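Local atomic coordinates of putative phosphatase (Clostridium difficile, PDB entry 3SD7), a protein that probably hydrolyses phosphate esters, as a phosphatase of the haloacid dehalogenase-like hydrolase family. Residues N66-F70 / E81-F85; M121-K127 / K236-L240; V187-D192 / I205-V210. All coordinates share one frame; numbering follows the deposited sequence. Where two conformers were deposited one is given.

From the N terminus, the chain first reaches interaction 1, where residues 66-70 and 81-85 close a short loop of ten residues in the helical region between strands 41-42 and 110-111. Interaction 2 opens later, at the end of helix 115-124, and closes at the C terminus, spanning more than a hundred residues. Interaction 3 is nested inside that span and joins two adjacent strands of the central parallel sheet. Interactions 2 and 3 touch, since Leu239 packs on Ile188 and Ile208, so the last helix ties helix 115-124 to the sheet. Interaction 1 lies apart, its centre about 30 Å from that of interaction 3.

Interaction 1: residues N66-F70 / E81-F85; sequences NLDQF and EYYKF
Tyr82 receives Phe70 on one face of its ring, and its side chain can be followed outward from the backbone. Tyr82 CB lies 4.0 Å from Phe70 CE1. With CG anti to the backbone N (chi1 -167°), the ring reaches across to residues 66-70. Tyr82 CG lies 3.6 Å from Phe70 CZ, and CZ stands over the ring centre, so CD1, CD2 and CE2 all border the same phenylalanine atom. This is a T-shaped (edge-to-face) pair, the edge of Phe70 toward the face of Tyr82, with centroids 4.9 Å apart and planes at 75°. Further out, Tyr82 CE1 meets Gln69 NE2 at 3.7 Å. Gln69 runs across Tyr82 nearly at right angles, and its NE2 comes to the ring obliquely, near CZ and OH as well; NE2 also makes a weak hydrogen bond back to Asn66 O.

Tyr83 completes the aromatic cluster. The CD2 atom of Tyr82 stands 3.4 Å above the centre of the Tyr83 ring plane, while the Phe70 and Tyr83 rings meet obliquely. Tyr83 OH touches Phe70 CE2 and Leu67 CD2, each at 3.4 Å, and its polar need is met by a hydrogen bond to Glu62 OE1.

The setting is consistent with the helical cap common in haloacid dehalogenase-like phosphatases. The cluster bridges the 3-10 turn and the last part of helix 75-82 with the residues after it. Helix 44-57 packs against it, with Ile51 on Phe70, Gln52 on Leu67 and Leu55 on Tyr83.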
# COMPACT_ATOMS: atom_id res chain seq x y z
N ASN A 66 -8.37 0.67 19.27
CA ASN A 66 -8.83 2.06 19.16
C ASN A 66 -7.92 2.94 18.29
O ASN A 66 -8.21 4.12 18.06
CB ASN A 66 -8.99 2.67 20.56
CG ASN A 66 -10.00 1.91 21.42
OD1 ASN A 66 -9.86 1.85 22.65
ND2 ASN A 66 -11.01 1.33 20.79
N LEU A 67 -6.80 2.37 17.83
CA LEU A 67 -5.86 3.10 16.96
C LEU A 67 -5.97 2.67 15.51
O LEU A 67 -5.35 3.27 14.63
CB LEU A 67 -4.42 2.87 17.46
CG LEU A 67 -4.20 3.25 18.93
CD1 LEU A 67 -2.76 2.92 19.33
CD2 LEU A 67 -4.50 4.72 19.18
N ASP A 68 -6.77 1.65 15.24
CA ASP A 68 -6.97 1.17 13.88
C ASP A 68 -7.45 2.29 12.94
O ASP A 68 -7.09 2.33 11.77
CB ASP A 68 -7.98 0.03 13.83
CG ASP A 68 -7.46 -1.28 14.46
OD1 ASP A 68 -6.26 -1.42 14.74
OD2 ASP A 68 -8.29 -2.20 14.64
N GLN A 69 -8.27 3.18 13.48
CA GLN A 69 -8.82 4.30 12.70
C GLN A 69 -7.78 5.31 12.25
O GLN A 69 -8.08 6.21 11.45
CB GLN A 69 -9.92 5.01 13.48
CG GLN A 69 -9.47 5.70 14.72
CD GLN A 69 -10.61 6.29 15.52
OE1 GLN A 69 -11.68 6.58 14.97
NE2 GLN A 69 -10.40 6.48 16.81
N PHE A 70 -6.54 5.18 12.74
CA PHE A 70 -5.48 6.10 12.37
C PHE A 70 -4.55 5.54 11.28
O PHE A 70 -3.53 6.14 10.93
CB PHE A 70 -4.70 6.55 13.61
CG PHE A 70 -5.57 7.11 14.72
CD1 PHE A 70 -6.47 8.14 14.45
CD2 PHE A 70 -5.49 6.61 16.01
CE1 PHE A 70 -7.28 8.66 15.45
CE2 PHE A 70 -6.29 7.13 17.03
CZ PHE A 70 -7.19 8.16 16.74
N GLU A 81 -5.68 16.79 15.15
CA GLU A 81 -7.15 16.81 15.17
C GLU A 81 -7.80 15.89 16.21
O GLU A 81 -8.86 16.23 16.75
CB GLU A 81 -7.74 16.51 13.79
CG GLU A 81 -7.26 17.43 12.66
CD GLU A 81 -8.18 17.41 11.43
OE1 GLU A 81 -7.67 17.16 10.32
OE2 GLU A 81 -9.42 17.63 11.56
N TYR A 82 -7.21 14.74 16.49
CA TYR A 82 -7.80 13.81 17.45
C TYR A 82 -7.26 14.04 18.85
O TYR A 82 -8.03 14.18 19.79
CB TYR A 82 -7.55 12.36 17.04
CG TYR A 82 -8.38 11.37 17.81
CD1 TYR A 82 -9.58 10.88 17.29
CD2 TYR A 82 -7.99 10.93 19.07
CE1 TYR A 82 -10.37 9.98 18.00
CE2 TYR A 82 -8.77 10.03 19.80
CZ TYR A 82 -9.96 9.56 19.25
OH TYR A 82 -10.72 8.67 19.96
N TYR A 83 -5.93 14.06 18.99
CA TYR A 83 -5.32 14.23 20.31
C TYR A 83 -5.06 15.70 20.69
O TYR A 83 -4.68 15.99 21.82
CB TYR A 83 -4.06 13.36 20.44
CG TYR A 83 -4.41 11.89 20.39
CD1 TYR A 83 -4.93 11.24 21.51
CD2 TYR A 83 -4.26 11.15 19.21
CE1 TYR A 83 -5.27 9.89 21.47
CE2 TYR A 83 -4.60 9.81 19.16
CZ TYR A 83 -5.11 9.19 20.28
OH TYR A 83 -5.45 7.85 20.22
N LYS A 84 -5.29 16.61 19.75
CA LYS A 84 -5.16 18.06 19.99
C LYS A 84 -3.81 18.50 20.56
O LYS A 84 -3.72 19.37 21.43
CB LYS A 84 -6.33 18.53 20.85
CG LYS A 84 -7.64 18.23 20.15
CD LYS A 84 -8.84 18.46 21.02
CE LYS A 84 -10.08 17.95 20.30
NZ LYS A 84 -9.96 16.50 19.96
N PHE A 85 -2.75 17.89 20.03
CA PHE A 85 -1.38 18.22 20.39
C PHE A 85 -0.99 19.48 19.62
O PHE A 85 -1.34 19.62 18.44
CB PHE A 85 -0.44 17.08 19.97
CG PHE A 85 -0.49 15.86 20.87
CD1 PHE A 85 -1.45 15.72 21.87
CD2 PHE A 85 0.36 14.80 20.64
CE1 PHE A 85 -1.48 14.59 22.67
CE2 PHE A 85 0.32 13.67 21.42
CZ PHE A 85 -0.60 13.56 22.43

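Interaction 2: residues M121-K127 / K236-L240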
# COMPACT_ATOMS: atom_id res chain seq x y z
N MET A 121 1.78 -17.80 -9.10
CA MET A 121 1.02 -18.19 -10.29
C MET A 121 1.21 -17.20 -11.44
O MET A 121 1.40 -17.58 -12.60
CB MET A 121 -0.45 -18.40 -9.95
CG MET A 121 -0.66 -19.63 -9.08
SD MET A 121 -2.37 -19.74 -8.54
CE MET A 121 -3.16 -19.70 -10.13
N LEU A 122 1.13 -15.92 -11.12
CA LEU A 122 1.31 -14.88 -12.13
C LEU A 122 2.74 -14.92 -12.71
O LEU A 122 2.95 -14.82 -13.92
CB LEU A 122 1.04 -13.51 -11.51
CG LEU A 122 -0.40 -13.26 -11.04
CD1 LEU A 122 -0.46 -11.91 -10.26
CD2 LEU A 122 -1.36 -13.24 -12.20
N TYR A 123 3.71 -15.00 -11.82
CA TYR A 123 5.11 -15.03 -12.22
C TYR A 123 5.43 -16.22 -13.11
O TYR A 123 6.14 -16.08 -14.10
CB TYR A 123 5.94 -15.07 -10.97
CG TYR A 123 7.42 -14.94 -11.20
CD1 TYR A 123 8.00 -13.71 -11.40
CD2 TYR A 123 8.23 -16.05 -11.21
CE1 TYR A 123 9.36 -13.57 -11.57
CE2 TYR A 123 9.61 -15.93 -11.39
CZ TYR A 123 10.15 -14.66 -11.56
OH TYR A 123 11.51 -14.50 -11.76
N LYS A 124 4.90 -17.38 -12.75
CA LYS A 124 5.15 -18.59 -13.51
C LYS A 124 4.48 -18.55 -14.88
O LYS A 124 4.86 -19.29 -15.78
CB LYS A 124 4.79 -19.81 -12.70
CG LYS A 124 5.15 -21.10 -13.44
CD LYS A 124 5.58 -22.20 -12.55
CE LYS A 124 6.89 -21.94 -11.91
NZ LYS A 124 7.26 -23.18 -11.25
N ASN A 125 3.48 -17.67 -15.03
CA ASN A 125 2.84 -17.49 -16.32
C ASN A 125 3.56 -16.43 -17.15
O ASN A 125 3.12 -16.09 -18.25
CB ASN A 125 1.39 -17.10 -16.12
CG ASN A 125 0.60 -17.00 -17.43
OD1 ASN A 125 -0.05 -15.98 -17.65
ND2 ASN A 125 0.62 -18.04 -18.26
N GLY A 126 4.66 -15.91 -16.63
CA GLY A 126 5.45 -14.94 -17.36
C GLY A 126 5.05 -13.49 -17.23
O GLY A 126 5.59 -12.64 -17.96
N LYS A 127 4.12 -13.17 -16.33
CA LYS A 127 3.71 -11.78 -16.17
C LYS A 127 4.79 -10.99 -15.48
O LYS A 127 5.53 -11.52 -14.65
CB LYS A 127 2.40 -11.68 -15.41
CG LYS A 127 1.29 -12.33 -16.18
CD LYS A 127 -0.04 -12.13 -15.61
CE LYS A 127 -1.06 -13.02 -16.35
NZ LYS A 127 -1.17 -12.88 -17.84
N LYS A 236 -6.95 -14.00 -9.48
CA LYS A 236 -6.63 -15.04 -10.49
C LYS A 236 -7.63 -15.09 -11.63
O LYS A 236 -7.26 -15.35 -12.78
CB LYS A 236 -6.68 -16.45 -9.88
CG LYS A 236 -5.76 -16.76 -8.72
CD LYS A 236 -5.89 -18.23 -8.30
CE LYS A 236 -7.31 -18.62 -7.95
NZ LYS A 236 -7.37 -19.93 -7.24
N ASP A 237 -8.90 -14.92 -11.31
CA ASP A 237 -9.97 -15.03 -12.28
C ASP A 237 -9.94 -13.91 -13.32
O ASP A 237 -10.43 -14.09 -14.44
CB ASP A 237 -11.34 -15.06 -11.57
CG ASP A 237 -11.42 -16.14 -10.49
OD1 ASP A 237 -10.66 -17.13 -10.56
OD2 ASP A 237 -12.25 -16.00 -9.57
N ILE A 238 -9.35 -12.77 -12.95
CA ILE A 238 -9.24 -11.61 -13.83
C ILE A 238 -7.92 -11.61 -14.60
O ILE A 238 -7.87 -11.29 -15.79
CB ILE A 238 -9.32 -10.30 -12.99
CG1 ILE A 238 -10.71 -10.17 -12.35
CG2 ILE A 238 -9.02 -9.06 -13.84
CD1 ILE A 238 -10.79 -9.06 -11.40
N LEU A 239 -6.85 -12.00 -13.92
CA LEU A 239 -5.53 -11.93 -14.53
C LEU A 239 -5.09 -13.16 -15.28
O LEU A 239 -4.23 -13.06 -16.16
CB LEU A 239 -4.52 -11.58 -13.46
CG LEU A 239 -4.78 -10.26 -12.79
CD1 LEU A 239 -3.71 -9.94 -11.74
CD2 LEU A 239 -4.91 -9.12 -13.84
N LEU A 240 -5.64 -14.31 -14.91
CA LEU A 240 -5.36 -15.56 -15.58
C LEU A 240 -6.71 -16.05 -16.15
O LEU A 240 -7.09 -17.20 -16.08
CB LEU A 240 -4.71 -16.54 -14.58
CG LEU A 240 -3.37 -16.05 -13.98
CD1 LEU A 240 -2.95 -16.83 -12.75
CD2 LEU A 240 -2.24 -16.08 -15.02
OXT LEU A 240 -7.50 -15.26 -16.69
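Leu240, the C-terminal residue, is wedged between Met121, Leu122, Asn125 and Lys127, at the point where helix 115-124 ends in a Schellman motif around Gly126. Two bonds back into the last turn define that motif: Gly126 N to Tyr123 O, and Lys127 N to Leu122 O. The contact joins the last helix of the Rossmann-like core, 235-239, to the turn that leads into strand 128-133.

Of all the residues here, Leu240 buries the most surface. Its two methyls serve different neighbours. Leu240 CD1 faces the helix, 3.9 Å from Met121 CE and 4.0 Å from Leu122 CD2. Leu240 CD2 is directed at the turn residues and lies 3.4 Å from Asn125 OD1, with Lys127 CE also against it; the side chains of Asn125 and Leu240 run past each other in opposite directions. The terminal carboxylate has its own partner, a salt bridge from OXT to Lys26 NZ.

Met121 comes next. Its chain is bent at its far end (chi3 56°), which swings Met121 CE against the side of Lys236, 3.6 Å from Lys236 CD, as well as against Leu240. The aliphatic part of Lys236 therefore does the packing, and its NZ goes on to a salt bridge with Glu233.

Leu122 fills the inner side of the contact. Leu122 CD2 rests 3.8 Å from Leu239 CB and also touches Leu240 CG, while its CD1 approaches Leu239 CD1. Leu239 continues this apolar layer toward Ile208 of the sheet.

Lys127 reaches toward the last helix: its NZ is bonded to Tyr29 O and weakly to Asn125 OD1, and Lys127 CE lies 3.2 Å from Leu239 O.

Interaction 3: residues V187-D192 / I205-V210; sequences VIMVGD and IDSIGV. With NA (sodium ion), chain B.
Ile188, Val190, Asp206 and Ile208 put their side chains on one face of the two-stranded part of the sheet formed by 187-191 and 206-210, and Met189 and Ser207 put theirs on the other. Strand 31-34 flanks 187-191 at one edge of this pair, strand 227-229 flanks 206-210 at the other, and helix 194-203 covers the Met189 face. On the isoleucine face, Ile188 CD1 crosses to Ile208 CG1 at 3.7 Å, whereas Val190 and Ile208 run alongside each other in the same direction, CG2 against CD1.

The strands run parallel, 21° apart in direction. Met189 N bonds to Asp206 O, Ile208 N to Met189 O at 2.8 Å, and Val210 N to Gly191 O. Gly191 N bonds to Ile208 O almost in line with its C=O, at a C=O...N angle of 175°. At the start of the ladder a water takes the place of a direct bond: it accepts from Asp206 N at 2.9 Å and lies within bonding distance of Val187 O. The Asp206 carboxylate is held by Tyr29 and Lys27.

Just past strand 187-191, Asp192 CB packs 3.5 Å from Val210 CG2. The chi1 of Asp192, 69°, places CG on the side of both backbone N and C, which turns the carboxylate away from Val210 to the sodium ion. Asp192 OD1 binds the sodium ion at 2.2 Å; OD2 accepts from a metal-bound water and from Tyr214 N.

Three waters and Asp37 O complete the sodium site. A beta-alpha-beta crossover carrying a metal-binding aspartate at its strand end is characteristic of the haloacid dehalogenase-like core; here it lies beside Asp35, Asp37 and Thr39, consistent with the family's DxDx(T/V) motif.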
# COMPACT_ATOMS: atom_id res chain seq x y z
N VAL A 187 -1.63 -3.48 -19.54
CA VAL A 187 -1.20 -3.08 -18.19
C VAL A 187 -2.40 -2.91 -17.26
O VAL A 187 -3.45 -2.40 -17.66
CB VAL A 187 -0.39 -1.73 -18.21
CG1 VAL A 187 0.15 -1.41 -16.84
CG2 VAL A 187 0.80 -1.79 -19.20
N ILE A 188 -2.24 -3.34 -16.00
CA ILE A 188 -3.31 -3.22 -15.01
C ILE A 188 -2.74 -2.91 -13.63
O ILE A 188 -1.69 -3.42 -13.27
CB ILE A 188 -4.22 -4.46 -14.98
CG1 ILE A 188 -5.48 -4.18 -14.16
CG2 ILE A 188 -3.46 -5.74 -14.53
CD1 ILE A 188 -6.66 -5.16 -14.52
N MET A 189 -3.43 -2.03 -12.90
CA MET A 189 -3.09 -1.65 -11.54
C MET A 189 -4.05 -2.30 -10.54
O MET A 189 -5.28 -2.24 -10.70
CB MET A 189 -3.20 -0.11 -11.41
CG MET A 189 -2.98 0.44 -9.98
SD MET A 189 -1.24 0.28 -9.47
CE MET A 189 -1.35 0.81 -7.74
N VAL A 190 -3.49 -2.85 -9.48
CA VAL A 190 -4.27 -3.51 -8.42
C VAL A 190 -4.07 -2.75 -7.11
O VAL A 190 -2.94 -2.54 -6.68
CB VAL A 190 -3.83 -4.96 -8.24
CG1 VAL A 190 -4.66 -5.66 -7.15
CG2 VAL A 190 -3.91 -5.71 -9.56
N GLY A 191 -5.16 -2.36 -6.46
CA GLY A 191 -5.04 -1.59 -5.24
C GLY A 191 -6.32 -1.59 -4.42
O GLY A 191 -7.37 -1.98 -4.92
N ASP A 192 -6.21 -1.13 -3.17
CA ASP A 192 -7.35 -1.13 -2.24
C ASP A 192 -7.93 0.25 -1.94
O ASP A 192 -8.83 0.35 -1.13
CB ASP A 192 -6.97 -1.74 -0.91
CG ASP A 192 -5.97 -0.87 -0.12
OD1 ASP A 192 -4.99 -0.33 -0.74
OD2 ASP A 192 -6.11 -0.73 1.11
N ILE A 205 -4.60 3.22 -17.76
CA ILE A 205 -4.55 1.78 -17.63
C ILE A 205 -5.75 1.27 -16.82
O ILE A 205 -6.39 2.04 -16.06
CB ILE A 205 -3.22 1.29 -16.98
CG1 ILE A 205 -3.02 1.86 -15.58
CG2 ILE A 205 -2.01 1.71 -17.86
CD1 ILE A 205 -1.78 1.33 -14.89
N ASP A 206 -6.06 -0.01 -17.00
CA ASP A 206 -7.12 -0.69 -16.29
C ASP A 206 -6.76 -0.84 -14.81
O ASP A 206 -5.60 -0.63 -14.39
CB ASP A 206 -7.41 -2.06 -16.93
CG ASP A 206 -8.17 -1.95 -18.26
OD1 ASP A 206 -8.58 -0.83 -18.64
OD2 ASP A 206 -8.36 -3.00 -18.93
N SER A 207 -7.77 -1.20 -14.02
CA SER A 207 -7.62 -1.35 -12.60
C SER A 207 -8.51 -2.41 -11.96
O SER A 207 -9.63 -2.67 -12.41
CB SER A 207 -7.91 -0.02 -11.88
OG SER A 207 -9.19 0.49 -12.24
N ILE A 208 -7.98 -2.98 -10.89
CA ILE A 208 -8.71 -3.88 -10.02
C ILE A 208 -8.75 -3.19 -8.65
O ILE A 208 -7.70 -2.88 -8.05
CB ILE A 208 -8.03 -5.24 -9.81
CG1 ILE A 208 -7.91 -5.99 -11.13
CG2 ILE A 208 -8.87 -6.07 -8.78
CD1 ILE A 208 -7.20 -7.34 -11.02
N GLY A 209 -9.96 -2.90 -8.17
CA GLY A 209 -10.15 -2.37 -6.84
C GLY A 209 -10.46 -3.55 -5.92
O GLY A 209 -11.44 -4.30 -6.16
N VAL A 210 -9.66 -3.74 -4.88
CA VAL A 210 -9.90 -4.84 -3.96
C VAL A 210 -10.66 -4.32 -2.73
O VAL A 210 -10.50 -3.17 -2.33
CB VAL A 210 -8.61 -5.58 -3.53
CG1 VAL A 210 -7.75 -5.90 -4.78
CG2 VAL A 210 -7.77 -4.76 -2.50
NA NA B . -3.14 0.67 -0.07
O HOH W 1 -5.11 -1.26 -19.46
O HOH W 2 -4.27 0.91 2.07
O HOH W 3 -3.69 1.98 -1.72
O HOH W 4 -1.17 1.64 0.19